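Local coordinates for protein cyclase (PDB 5IBZ) that probably acts as an arylformamidase of the cyclase family and binds acetylphosphate in the crystal, at residues 26-31 and 144-149; 208-213 and 220-225. All blocks are in the same frame, centred on the assembly; numbering follows the deposited sequence. Where two conformers were deposited one is given.

Interaction 1. Residues 26-31 and 144-149; sequences DDQRGA and TKLGIE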
ATOM      1  N   ASP B  26       7.702   1.113 -35.417  1.00 14.22           N
ATOM      2  CA  ASP B  26       6.800   0.523 -34.416  0.50 16.16           C
ATOM      3  C   ASP B  26       7.561  -0.063 -33.224  1.00 14.27           C
ATOM      4  O   ASP B  26       6.953  -0.598 -32.292  1.00 16.17           O
ATOM      5  CB  ASP B  26       5.900  -0.559 -35.040  0.50 20.21           C
ATOM      6  CG  ASP B  26       4.766   0.027 -35.868  0.50 29.35           C
ATOM      7  OD1 ASP B  26       4.316   1.148 -35.557  0.50 31.92           O
ATOM      8  OD2 ASP B  26       4.317  -0.639 -36.824  0.50 39.40           O
ATOM      9  N   ASP B  27       8.880   0.083 -33.215  1.00 12.55           N
ATOM     10  CA  ASP B  27       9.696  -0.386 -32.102  1.00 11.38           C
ATOM     11  C   ASP B  27       9.307   0.249 -30.765  1.00 11.05           C
ATOM     12  O   ASP B  27       9.055   1.454 -30.679  1.00 11.11           O
ATOM     13  CB  ASP B  27      11.167  -0.106 -32.358  1.00 10.64           C
ATOM     14  CG  ASP B  27      12.020  -0.475 -31.183  1.00 10.55           C
ATOM     15  OD1 ASP B  27      12.023  -1.684 -30.831  1.00  9.75           O
ATOM     16  OD2 ASP B  27      12.674   0.431 -30.615  1.00 10.09           O
ATOM     17  N   GLN B  28       9.279  -0.580 -29.728  1.00 10.18           N
ATOM     18  CA  GLN B  28       9.083  -0.112 -28.360  1.00  9.94           C
ATOM     19  C   GLN B  28      10.225  -0.439 -27.421  1.00 12.85           C
ATOM     20  O   GLN B  28      10.102  -0.169 -26.230  1.00 13.17           O
ATOM     21  CB  GLN B  28       7.791  -0.693 -27.775  1.00 10.00           C
ATOM     22  CG  GLN B  28       6.556  -0.242 -28.511  1.00 10.62           C
ATOM     23  CD  GLN B  28       5.283  -0.708 -27.843  1.00 15.19           C
ATOM     24  OE1 GLN B  28       5.122  -0.580 -26.635  1.00 12.97           O
ATOM     25  NE2 GLN B  28       4.371  -1.265 -28.631  1.00 21.41           N
ATOM     26  N   ARG B  29      11.322  -1.023 -27.921  1.00  9.19           N
ATOM     27  CA  ARG B  29      12.409  -1.444 -27.037  1.00  8.73           C
ATOM     28  C   ARG B  29      13.613  -0.507 -27.025  1.00  8.73           C
ATOM     29  O   ARG B  29      14.431  -0.563 -26.105  1.00  8.95           O
ATOM     30  CB  ARG B  29      12.856  -2.863 -27.398  1.00  9.16           C
ATOM     31  CG  ARG B  29      11.711  -3.855 -27.358  1.00 10.15           C
ATOM     32  CD  ARG B  29      12.156  -5.240 -27.655  1.00 11.73           C
ATOM     33  NE  ARG B  29      12.859  -5.854 -26.534  1.00 11.24           N
ATOM     34  CZ  ARG B  29      14.151  -6.164 -26.507  1.00 10.90           C
ATOM     35  NH1 ARG B  29      14.967  -5.879 -27.521  1.00 13.84           N
ATOM     36  NH2 ARG B  29      14.643  -6.773 -25.428  1.00 12.09           N
ATOM     37  N   GLY B  30      13.769   0.325 -28.041  1.00  9.30           N
ATOM     38  CA  GLY B  30      14.870   1.278 -28.040  1.00  9.24           C
ATOM     39  C   GLY B  30      16.235   0.610 -27.998  1.00  8.97           C
ATOM     40  O   GLY B  30      16.480  -0.416 -28.663  1.00  9.63           O
ATOM     41  N   ALA B  31      17.128   1.176 -27.194  1.00  8.90           N
ATOM     42  CA  ALA B  31      18.523   0.738 -27.189  1.00  8.77           C
ATOM     43  C   ALA B  31      18.707  -0.650 -26.594  1.00  8.33           C
ATOM     44  O   ALA B  31      19.766  -1.252 -26.719  1.00  8.26           O
ATOM     45  CB  ALA B  31      19.393   1.759 -26.454  1.00  8.91           C
ATOM     46  N   THR B 144       0.697   2.052 -22.044  1.00  8.91           N
ATOM     47  CA  THR B 144       0.144   1.101 -23.008  1.00  9.31           C
ATOM     48  C   THR B 144       1.109   0.860 -24.158  1.00 11.57           C
ATOM     49  O   THR B 144       0.979  -0.120 -24.906  1.00 12.38           O
ATOM     50  CB  THR B 144      -1.211   1.564 -23.583  1.00 12.01           C
ATOM     51  OG1 THR B 144      -1.052   2.751 -24.380  1.00 12.69           O
ATOM     52  CG2 THR B 144      -2.201   1.804 -22.461  1.00 12.73           C
ATOM     53  N   LYS B 145       2.073   1.766 -24.272  1.00  9.61           N
ATOM     54  CA  LYS B 145       3.245   1.613 -25.120  1.00  9.08           C
ATOM     55  C   LYS B 145       4.454   1.958 -24.252  1.00  9.77           C
ATOM     56  O   LYS B 145       4.359   2.770 -23.329  1.00  9.05           O
ATOM     57  CB  LYS B 145       3.160   2.516 -26.358  1.00 10.91           C
ATOM     58  CG  LYS B 145       2.158   2.040 -27.397  1.00 13.43           C
ATOM     59  CD  LYS B 145       2.193   2.862 -28.668  1.00 22.39           C
ATOM     60  CE  LYS B 145       1.347   2.192 -29.734  1.00 31.21           C
ATOM     61  NZ  LYS B 145       1.531   2.875 -31.049  1.00 35.66           N
ATOM     62  N   LEU B 146       5.587   1.318 -24.545  1.00  9.21           N
ATOM     63  CA  LEU B 146       6.861   1.566 -23.863  1.00  8.35           C
ATOM     64  C   LEU B 146       6.859   1.193 -22.371  1.00  7.79           C
ATOM     65  O   LEU B 146       7.719   1.648 -21.600  1.00  8.67           O
ATOM     66  CB  LEU B 146       7.276   3.030 -24.008  1.00  8.13           C
ATOM     67  CG  LEU B 146       7.323   3.609 -25.436  1.00  9.15           C
ATOM     68  CD1 LEU B 146       7.730   5.076 -25.416  1.00 11.12           C
ATOM     69  CD2 LEU B 146       8.253   2.817 -26.347  1.00 10.32           C
ATOM     70  N   GLY B 147       5.925   0.330 -21.966  1.00  8.66           N
ATOM     71  CA  GLY B 147       5.954  -0.233 -20.641  1.00  9.00           C
ATOM     72  C   GLY B 147       7.179  -1.119 -20.481  1.00  8.32           C
ATOM     73  O   GLY B 147       7.742  -1.617 -21.464  1.00  9.70           O
ATOM     74  N   ILE B 148       7.613  -1.293 -19.236  1.00  7.54           N
ATOM     75  CA  ILE B 148       8.821  -2.052 -18.942  1.00  7.04           C
ATOM     76  C   ILE B 148       8.690  -3.536 -19.345  1.00  8.59           C
ATOM     77  O   ILE B 148       9.717  -4.212 -19.472  1.00  8.39           O
ATOM     78  CB  ILE B 148       9.195  -1.918 -17.444  1.00 10.61           C
ATOM     79  CG1 ILE B 148      10.654  -2.276 -17.183  1.00 10.80           C
ATOM     80  CG2 ILE B 148       8.303  -2.771 -16.549  1.00 10.52           C
ATOM     81  CD1 ILE B 148      11.639  -1.265 -17.667  1.00 12.11           C
ATOM     82  N   GLU B 149       7.484  -4.041 -19.605  1.00  9.22           N
ATOM     83  CA  GLU B 149       7.352  -5.451 -20.004  1.00  9.53           C
ATOM     84  C   GLU B 149       8.017  -5.685 -21.364  1.00  9.01           C
ATOM     85  O   GLU B 149       8.364  -6.822 -21.709  1.00 10.15           O
ATOM     86  CB  GLU B 149       5.882  -5.918 -20.028  1.00  9.83           C
ATOM     87  CG  GLU B 149       4.983  -5.434 -21.165  1.00 11.21           C
ATOM     88  CD  GLU B 149       4.504  -3.986 -21.051  1.00 11.71           C
ATOM     89  OE1 GLU B 149       4.862  -3.263 -20.095  1.00 11.24           O
ATOM     90  OE2 GLU B 149       3.740  -3.589 -21.961  1.00 13.91           O
TER
HETATM   91  O   HOH W   1       4.300   1.378 -31.562  1.00 29.38           O
HETATM   92  O   HOH W   2       3.635  -2.145 -25.480  1.00 24.83           O
HETATM   93  O   HOH W   3       1.569  -1.473 -27.338  1.00 25.88           O

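Interaction 2. Residues 208-213 and 220-225; sequences ESWYDL and SFFLNP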
ATOM      1  N   GLU B 208      26.951   6.397  -1.219  1.00 13.90           N
ATOM      2  CA  GLU B 208      27.818   5.937  -0.126  1.00  9.24           C
ATOM      3  C   GLU B 208      27.861   6.933   1.026  1.00 14.97           C
ATOM      4  O   GLU B 208      28.421   6.634   2.094  1.00 21.03           O
ATOM      5  CB  GLU B 208      29.234   5.671  -0.650  1.00 12.79           C
ATOM      6  CG  GLU B 208      29.271   4.550  -1.678  1.00 12.16           C
ATOM      7  CD  GLU B 208      30.610   4.407  -2.423  1.00 15.71           C
ATOM      8  OE1 GLU B 208      31.631   4.974  -1.965  1.00 16.13           O
ATOM      9  OE2 GLU B 208      30.619   3.696  -3.452  1.00 13.60           O
ATOM     10  N   SER B 209      27.280   8.106   0.807  1.00 11.74           N
ATOM     11  CA  SER B 209      27.231   9.139   1.837  1.00 15.93           C
ATOM     12  C   SER B 209      25.877   9.227   2.546  1.00 13.84           C
ATOM     13  O   SER B 209      25.749   9.945   3.527  1.00 15.52           O
ATOM     14  CB  SER B 209      27.583  10.510   1.232  1.00 16.03           C
ATOM     15  OG  SER B 209      26.560  11.030   0.375  1.00 18.64           O
ATOM     16  N   TRP B 210      24.884   8.479   2.084  1.00 11.32           N
ATOM     17  CA  TRP B 210      23.516   8.660   2.575  1.00  9.78           C
ATOM     18  C   TRP B 210      23.254   8.069   3.958  1.00 10.95           C
ATOM     19  O   TRP B 210      22.628   8.703   4.817  1.00 10.48           O
ATOM     20  CB  TRP B 210      22.533   8.035   1.577  1.00 10.53           C
ATOM     21  CG  TRP B 210      21.143   7.862   2.124  1.00 10.47           C
ATOM     22  CD1 TRP B 210      20.608   6.739   2.697  1.00  9.02           C
ATOM     23  CD2 TRP B 210      20.111   8.849   2.150  1.00 11.53           C
ATOM     24  NE1 TRP B 210      19.314   6.970   3.073  1.00 10.90           N
ATOM     25  CE2 TRP B 210      18.982   8.255   2.743  1.00 10.27           C
ATOM     26  CE3 TRP B 210      20.034  10.177   1.730  1.00 10.73           C
ATOM     27  CZ2 TRP B 210      17.797   8.948   2.934  1.00 11.44           C
ATOM     28  CZ3 TRP B 210      18.863  10.856   1.916  1.00 10.45           C
ATOM     29  CH2 TRP B 210      17.754  10.238   2.510  1.00 11.93           C
ATOM     30  N   TYR B 211      23.686   6.835   4.170  1.00 10.94           N
ATOM     31  CA  TYR B 211      23.174   6.067   5.311  1.00  9.88           C
ATOM     32  C   TYR B 211      23.636   6.577   6.679  1.00 12.39           C
ATOM     33  O   TYR B 211      22.913   6.417   7.666  1.00 16.57           O
ATOM     34  CB  TYR B 211      23.523   4.596   5.104  1.00 11.27           C
ATOM     35  CG  TYR B 211      22.635   3.974   4.054  1.00 11.65           C
ATOM     36  CD1 TYR B 211      21.353   3.554   4.376  1.00 13.78           C
ATOM     37  CD2 TYR B 211      23.046   3.877   2.731  1.00 13.15           C
ATOM     38  CE1 TYR B 211      20.516   3.007   3.419  1.00 13.16           C
ATOM     39  CE2 TYR B 211      22.206   3.329   1.757  1.00 12.26           C
ATOM     40  CZ  TYR B 211      20.944   2.895   2.119  1.00 12.32           C
ATOM     41  OH  TYR B 211      20.079   2.349   1.171  1.00 12.26           O
ATOM     42  N   ASP B 212      24.768   7.267   6.733  1.00 12.72           N
ATOM     43  CA  ASP B 212      25.185   7.862   7.998  1.00 12.65           C
ATOM     44  C   ASP B 212      24.475   9.171   8.346  1.00 13.80           C
ATOM     45  O   ASP B 212      24.599   9.642   9.470  1.00 15.78           O
ATOM     46  CB  ASP B 212      26.685   8.116   7.994  1.00 16.05           C
ATOM     47  CG  ASP B 212      27.495   6.834   8.023  1.00 26.08           C
ATOM     48  OD1 ASP B 212      26.949   5.798   8.469  1.00 24.17           O
ATOM     49  OD2 ASP B 212      28.678   6.882   7.624  1.00 35.99           O
ATOM     50  N   LEU B 213      23.753   9.767   7.400  1.00 10.84           N
ATOM     51  CA  LEU B 213      23.057  11.037   7.652  1.00 11.24           C
ATOM     52  C   LEU B 213      21.907  10.910   8.659  1.00 13.61           C
ATOM     53  O   LEU B 213      21.148   9.932   8.634  1.00 13.29           O
ATOM     54  CB  LEU B 213      22.507  11.610   6.342  1.00 10.72           C
ATOM     55  CG  LEU B 213      23.548  11.931   5.270  1.00 11.70           C
ATOM     56  CD1 LEU B 213      22.899  12.290   3.961  1.00 10.87           C
ATOM     57  CD2 LEU B 213      24.465  13.065   5.753  1.00 12.38           C
ATOM     58  N   SER B 220      18.610  17.860   3.861  1.00 14.04           N
ATOM     59  CA  SER B 220      19.548  18.709   3.113  1.00 14.01           C
ATOM     60  C   SER B 220      20.062  18.018   1.847  1.00 13.53           C
ATOM     61  O   SER B 220      20.326  18.667   0.835  1.00 15.94           O
ATOM     62  CB  SER B 220      20.729  19.118   4.001  1.00 14.06           C
ATOM     63  OG  SER B 220      20.293  19.874   5.114  1.00 12.82           O
ATOM     64  N   PHE B 221      20.221  16.700   1.917  1.00 11.37           N
ATOM     65  CA  PHE B 221      20.779  15.892   0.839  1.00 11.56           C
ATOM     66  C   PHE B 221      20.064  16.181  -0.477  1.00 17.95           C
ATOM     67  O   PHE B 221      20.687  16.278  -1.542  1.00 15.56           O
ATOM     68  CB  PHE B 221      20.655  14.410   1.217  1.00 13.21           C
ATOM     69  CG  PHE B 221      21.244  13.418   0.218  1.00 14.63           C
ATOM     70  CD1 PHE B 221      22.544  12.942   0.362  1.00 19.30           C
ATOM     71  CD2 PHE B 221      20.464  12.879  -0.781  1.00 12.69           C
ATOM     72  CE1 PHE B 221      23.064  11.985  -0.534  1.00 17.33           C
ATOM     73  CE2 PHE B 221      20.972  11.938  -1.667  1.00 14.45           C
ATOM     74  CZ  PHE B 221      22.269  11.489  -1.540  1.00 17.61           C
ATOM     75  N   PHE B 222      18.748  16.321  -0.406  1.00 14.01           N
ATOM     76  CA  PHE B 222      17.972  16.491  -1.634  1.00 16.14           C
ATOM     77  C   PHE B 222      17.755  17.943  -2.035  1.00 18.46           C
ATOM     78  O   PHE B 222      17.256  18.211  -3.125  1.00 26.45           O
ATOM     79  CB  PHE B 222      16.645  15.768  -1.493  1.00 15.53           C
ATOM     80  CG  PHE B 222      16.785  14.282  -1.645  1.00 14.95           C
ATOM     81  CD1 PHE B 222      17.066  13.743  -2.885  1.00 19.29           C
ATOM     82  CD2 PHE B 222      16.695  13.441  -0.560  1.00 17.53           C
ATOM     83  CE1 PHE B 222      17.230  12.385  -3.048  1.00 20.46           C
ATOM     84  CE2 PHE B 222      16.855  12.058  -0.723  1.00 18.22           C
ATOM     85  CZ  PHE B 222      17.118  11.546  -1.968  1.00 20.32           C
ATOM     86  N   LEU B 223      18.164  18.871  -1.180  1.00 15.43           N
ATOM     87  CA  LEU B 223      18.023  20.297  -1.454  1.00 17.38           C
ATOM     88  C   LEU B 223      19.243  20.893  -2.141  1.00 22.38           C
ATOM     89  O   LEU B 223      19.193  22.011  -2.633  1.00 29.53           O
ATOM     90  CB  LEU B 223      17.768  21.066  -0.156  1.00 16.81           C
ATOM     91  CG  LEU B 223      16.471  20.707   0.578  1.00 21.12           C
ATOM     92  CD1 LEU B 223      16.405  21.387   1.928  1.00 26.35           C
ATOM     93  CD2 LEU B 223      15.269  21.076  -0.258  1.00 24.56           C
ATOM     94  N   ASN B 224      20.350  20.172  -2.143  1.00 17.95           N
ATOM     95  CA  ASN B 224      21.558  20.758  -2.662  1.00 22.16           C
ATOM     96  C   ASN B 224      22.015  20.020  -3.923  1.00 11.90           C
ATOM     97  O   ASN B 224      21.454  19.001  -4.285  1.00 13.91           O
ATOM     98  CB  ASN B 224      22.603  20.798  -1.548  1.00 32.08           C
ATOM     99  CG  ASN B 224      22.273  21.868  -0.495  1.00 36.86           C
ATOM    100  OD1 ASN B 224      22.594  23.046  -0.676  1.00 29.63           O
ATOM    101  ND2 ASN B 224      21.602  21.467   0.585  1.00 32.98           N
ATOM    102  N   PRO B 225      22.967  20.607  -4.654  1.00 13.51           N
ATOM    103  CA  PRO B 225      23.369  19.984  -5.919  1.00 13.58           C
ATOM    104  C   PRO B 225      23.893  18.569  -5.741  1.00 12.73           C
ATOM    105  O   PRO B 225      24.451  18.262  -4.695  1.00 13.27           O
ATOM    106  CB  PRO B 225      24.492  20.887  -6.431  1.00 16.48           C
ATOM    107  CG  PRO B 225      24.318  22.153  -5.732  1.00 23.23           C
ATOM    108  CD  PRO B 225      23.726  21.830  -4.387  1.00 16.75           C
TER

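Interaction 1. Residues 26-31 and 144-149
Gln28 meets Leu146 through both ends of its side chain, and the packed half of the contact lies there. At the root, Leu146 sets its CD2 methyl 3.6 Å from Gln28 CA and 3.8 Å from Gln28 CB. At the far end the amide carbonyl takes the backbone N-H of Leu146: Leu146 N to Gln28 OE1 is 2.9 Å, nearly straight at 167° and with the donor tilted 25° from the carbonyl plane. An extended chain beyond CG (chi2 -174°) carries the amide that far, bringing OE1 also to 3.3 Å from Lys145 CA. This bond and the methyl packing join two loops, one ahead of helix 37-44 and one leading to strand 158-163. Gln28 is itself the middle residue of an Asx turn: Asp27 OD1 accepts from Arg29 N at 3.1 Å, met from above the carboxylate plane, while OD2 uses its syn lone pair for Gly30 N. Tyr127 gives Asp27 OD2 a second partner, and Ser118 takes up Leu146 O. The other side is looser and wet. Exposed Lys145 crosses the glutamine at about a right angle, and a water accepts from Lys145 NZ, its oxygen 3.2 Å from that nitrogen. A further water spans Gln28 NE2 and Thr144 O, donating to the latter at 2.8 Å.

Interaction 2. Residues 208-213 and 220-225
One face of the Phe221 ring receives Trp210, whose CE3 stands over its centre, while Ser209 OG lies at the ring's edge, 3.7 Å from Phe221 CE1. Trp210 thus presents the edge of its six-membered ring in a T-shaped pair, with planes at 77° and centroids 5.0 Å apart. Phe222 offers a face to its neighbour Phe221, whose CD2 sits over the ring centre, and meets Trp210 obliquely, its CE2 3.5 Å from Trp210 CZ3. The CB of Phe221 points toward the loop, and with CG anti to the backbone N (chi1 -178°) one face of the ring is set against the Trp210 edge. That loop folds as a type I beta turn from Trp210 to Leu213, closed by Leu213 N to Trp210 O at 3.0 Å, and the aromatic cluster packs residues of helix 215-223 back on the loop that leads into it. Leu213 CD1 adds a methyl 3.7 Å from Phe221 CD1. Replacing Phe221 by alanine would probably open a gap beneath the Trp210 edge and deprive Leu213 of its ring partner. Outside the cluster, Trp210 NE1 hydrogen-bonds to Asn62 O, and Ser209 OG to Leu206 O; the Phe222 side chain lies about 8 Å from bound acetylphosphate.

Interactions 1 and 2 lie on opposite sides of the chain's centre, their own centres 33 Å apart and nearest atoms about 21 Å apart, so neither touches the other. They share no helix or strand. Interaction 1 joins loops separated by 112 residues and is partly buried; interaction 2 is a surface contact spanning six intervening residues, five of them helical. Their buried areas are similar, 179 and 199 Å², but the chemistry differs: a direct hydrogen bond and waters link the first pair, whereas aromatic and aliphatic packing joins the second. Another subunit touches the helix of interaction 2, at Ser220 and Leu223, whereas none reaches interaction 1.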